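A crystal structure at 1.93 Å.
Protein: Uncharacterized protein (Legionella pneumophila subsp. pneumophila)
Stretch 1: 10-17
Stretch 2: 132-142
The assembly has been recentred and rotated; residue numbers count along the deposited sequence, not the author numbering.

Stretch 1, residues 10-17: DMTLLMPK
Stretch 2, residues 132-142: CGDFTCAYSHK

A helix that ends against another helix leaves its last carbonyls without the usual backbone partner, and a side chain can take one up; this Legionella protein offers a compact example. Residues 10-14 close a helix that runs nearly parallel to helix 132-142, with axes 23° apart (signed crossing angle -23°) and 10.2 Å at closest approach. M15, at phi/psi -56/148, is the first residue to leave helical geometry, although M15 N still hydrogen-bonds to M11 O at 2.8 Å. P16 (-59/159) and K17 (-109/153) continue the extended path. The register places M15 CA 5.3 Å from C137 CA and P16 CA 5.9 Å from H141 CA.

H141 takes up the freed carbonyl of L14. With chi1 -77° (m) and chi2 -83°, its CA-to-CB bond points sideways but the ring reaches across, and H141 NE2 donates to L14 O at 2.7 Å and a nearly linear 172°. The acceptor lies at the ring edge, leaving a face for P16, whose CD sits 3.8 Å from the H141 ring centroid, 21° off the normal, in a CH-pi contact. P16 has C-gamma endo pucker, and its CG lies 3.7 Å from S140 O.

Sulfur atoms make several of the other contacts. M11 is m, m, m (-61°, -65°, -76°), a bent chain that brings M11 SD to 3.4 Å from C137 SG and 3.7 Å from G133 O. An ideal CB on G133 would lie a tight 3.4 Å from M11 SD. C137 (chi1 -80°, m) also meets L14 (t, p), with L14 CB 4.1 Å from C137 SG. The CA-to-CB bond of M15 points away, yet m, m, m (-79°, -73°, -67°) brings the end of the side chain nearer: M15 CG is 4.0 Å from C137 SG, and M15 CE 3.4 Å from S140 OG. S140 (m) hydrogen-bonds from OG to T136 O at 2.7 Å, within its own helix.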

# COMPACT_ATOMS: atom_id res chain seq x y z
N ASP A 10 -5.22 12.47 -3.13
CA ASP A 10 -4.18 12.19 -4.12
C ASP A 10 -3.92 10.69 -4.18
O ASP A 10 -3.80 10.13 -5.27
CB ASP A 10 -2.87 12.89 -3.78
CG ASP A 10 -3.01 14.40 -3.66
OD1 ASP A 10 -3.68 14.99 -4.53
OD2 ASP A 10 -2.43 14.98 -2.73
N MET A 11 -3.84 10.05 -3.00
CA MET A 11 -3.59 8.59 -2.98
C MET A 11 -4.79 7.87 -3.59
O MET A 11 -4.64 6.95 -4.39
CB MET A 11 -3.36 8.07 -1.56
CG MET A 11 -2.17 8.65 -0.79
SD MET A 11 -0.60 8.19 -1.56
CE MET A 11 -0.57 6.47 -0.98
N THR A 12 -5.99 8.27 -3.19
CA THR A 12 -7.21 7.66 -3.72
C THR A 12 -7.20 7.70 -5.25
O THR A 12 -7.45 6.71 -5.90
CB THR A 12 -8.45 8.34 -3.14
OG1 THR A 12 -8.44 8.15 -1.71
CG2 THR A 12 -9.71 7.75 -3.73
N LEU A 13 -6.81 8.83 -5.82
CA LEU A 13 -6.81 8.97 -7.27
C LEU A 13 -5.80 8.05 -7.92
O LEU A 13 -6.11 7.40 -8.92
CB LEU A 13 -6.54 10.43 -7.67
CG LEU A 13 -7.05 10.86 -9.05
CD1 LEU A 13 -8.58 10.86 -9.07
CD2 LEU A 13 -6.50 12.22 -9.46
N LEU A 14 -4.59 7.96 -7.35
CA LEU A 14 -3.49 7.29 -8.04
C LEU A 14 -3.25 5.81 -7.69
O LEU A 14 -2.63 5.09 -8.45
CB LEU A 14 -2.20 8.04 -7.83
CG LEU A 14 -1.15 7.91 -8.93
CD1 LEU A 14 -1.72 7.91 -10.35
CD2 LEU A 14 -0.23 9.10 -8.79
N MET A 15 -3.70 5.38 -6.52
CA MET A 15 -3.59 3.97 -6.12
C MET A 15 -4.27 3.07 -7.15
O MET A 15 -5.24 3.47 -7.78
CB MET A 15 -4.18 3.74 -4.73
CG MET A 15 -3.28 4.16 -3.56
SD MET A 15 -1.87 3.08 -3.25
CE MET A 15 -2.71 1.57 -2.70
N PRO A 16 -3.75 1.85 -7.34
CA PRO A 16 -4.48 0.84 -8.14
C PRO A 16 -5.84 0.59 -7.49
O PRO A 16 -6.03 0.91 -6.31
CB PRO A 16 -3.62 -0.42 -8.03
CG PRO A 16 -2.72 -0.20 -6.86
CD PRO A 16 -2.57 1.28 -6.65
N LYS A 17 -6.77 0.08 -8.28
CA LYS A 17 -8.13 -0.16 -7.84
C LYS A 17 -8.31 -1.66 -7.72
O LYS A 17 -7.65 -2.41 -8.45
CB LYS A 17 -9.15 0.33 -8.90
CG LYS A 17 -9.02 1.79 -9.30
CD LYS A 17 -9.34 2.71 -8.14
CE LYS A 17 -8.49 3.99 -8.18
NZ LYS A 17 -8.25 4.49 -6.79
N CYS A 132 6.80 10.06 0.11
CA CYS A 132 6.42 8.75 0.64
C CYS A 132 5.16 8.25 -0.07
O CYS A 132 5.06 7.10 -0.33
CB CYS A 132 6.21 8.79 2.15
SG CYS A 132 7.71 8.97 3.14
N GLY A 133 4.23 9.16 -0.36
CA GLY A 133 3.02 8.85 -1.12
C GLY A 133 3.31 8.29 -2.49
O GLY A 133 2.69 7.31 -2.92
N ASP A 134 4.24 8.96 -3.18
CA ASP A 134 4.64 8.58 -4.51
C ASP A 134 5.22 7.17 -4.53
O ASP A 134 4.86 6.33 -5.37
CB ASP A 134 5.69 9.58 -5.05
CG ASP A 134 5.23 11.04 -4.94
OD1 ASP A 134 5.13 11.61 -3.81
OD2 ASP A 134 4.97 11.62 -6.02
N PHE A 135 6.17 6.94 -3.65
CA PHE A 135 6.73 5.60 -3.48
C PHE A 135 5.66 4.57 -3.17
O PHE A 135 5.66 3.48 -3.75
CB PHE A 135 7.82 5.56 -2.39
CG PHE A 135 9.19 6.02 -2.85
CD1 PHE A 135 10.10 5.12 -3.33
CD2 PHE A 135 9.58 7.36 -2.75
CE1 PHE A 135 11.35 5.53 -3.77
CE2 PHE A 135 10.83 7.79 -3.17
CZ PHE A 135 11.71 6.87 -3.68
N THR A 136 4.75 4.87 -2.23
CA THR A 136 3.77 3.90 -1.82
C THR A 136 2.78 3.60 -2.97
O THR A 136 2.40 2.43 -3.19
CB THR A 136 3.08 4.38 -0.50
OG1 THR A 136 4.05 4.33 0.56
CG2 THR A 136 1.93 3.49 -0.17
N CYS A 137 2.39 4.62 -3.73
CA CYS A 137 1.49 4.45 -4.86
C CYS A 137 2.12 3.61 -5.94
O CYS A 137 1.53 2.61 -6.45
CB CYS A 137 1.06 5.79 -5.45
SG CYS A 137 -0.25 6.59 -4.53
N ALA A 138 3.38 3.94 -6.25
CA ALA A 138 4.07 3.22 -7.29
C ALA A 138 4.38 1.79 -6.87
O ALA A 138 4.26 0.85 -7.66
CB ALA A 138 5.35 3.93 -7.68
N TYR A 139 4.79 1.61 -5.63
CA TYR A 139 5.04 0.25 -5.12
C TYR A 139 3.76 -0.63 -5.13
O TYR A 139 3.83 -1.85 -5.43
CB TYR A 139 5.74 0.29 -3.75
CG TYR A 139 6.30 -1.05 -3.27
CD1 TYR A 139 7.52 -1.48 -3.67
CD2 TYR A 139 5.56 -1.86 -2.39
CE1 TYR A 139 8.03 -2.71 -3.29
CE2 TYR A 139 6.06 -3.08 -1.96
CZ TYR A 139 7.31 -3.51 -2.42
OH TYR A 139 7.87 -4.68 -2.03
N SER A 140 2.61 0.01 -4.83
CA SER A 140 1.35 -0.65 -4.87
C SER A 140 0.99 -1.13 -6.30
O SER A 140 0.41 -2.21 -6.52
CB SER A 140 0.26 0.27 -4.29
OG SER A 140 0.50 0.53 -2.91
N HIS A 141 1.27 -0.31 -7.29
CA HIS A 141 1.17 -0.72 -8.68
C HIS A 141 2.11 -1.91 -8.98
O HIS A 141 1.72 -2.88 -9.61
CB HIS A 141 1.44 0.46 -9.59
CG HIS A 141 0.29 1.41 -9.69
ND1 HIS A 141 -0.77 1.20 -10.55
CD2 HIS A 141 -0.02 2.53 -9.00
CE1 HIS A 141 -1.66 2.16 -10.41
NE2 HIS A 141 -1.23 2.98 -9.48
N LYS A 142 3.35 -1.85 -8.51
CA LYS A 142 4.26 -2.95 -8.69
C LYS A 142 3.69 -4.23 -8.09
O LYS A 142 3.77 -5.31 -8.73
CB LYS A 142 5.59 -2.63 -8.02
CG LYS A 142 6.56 -3.80 -8.07
CD LYS A 142 7.84 -3.53 -7.30
CE LYS A 142 8.91 -4.52 -7.79
NZ LYS A 142 10.16 -4.39 -7.01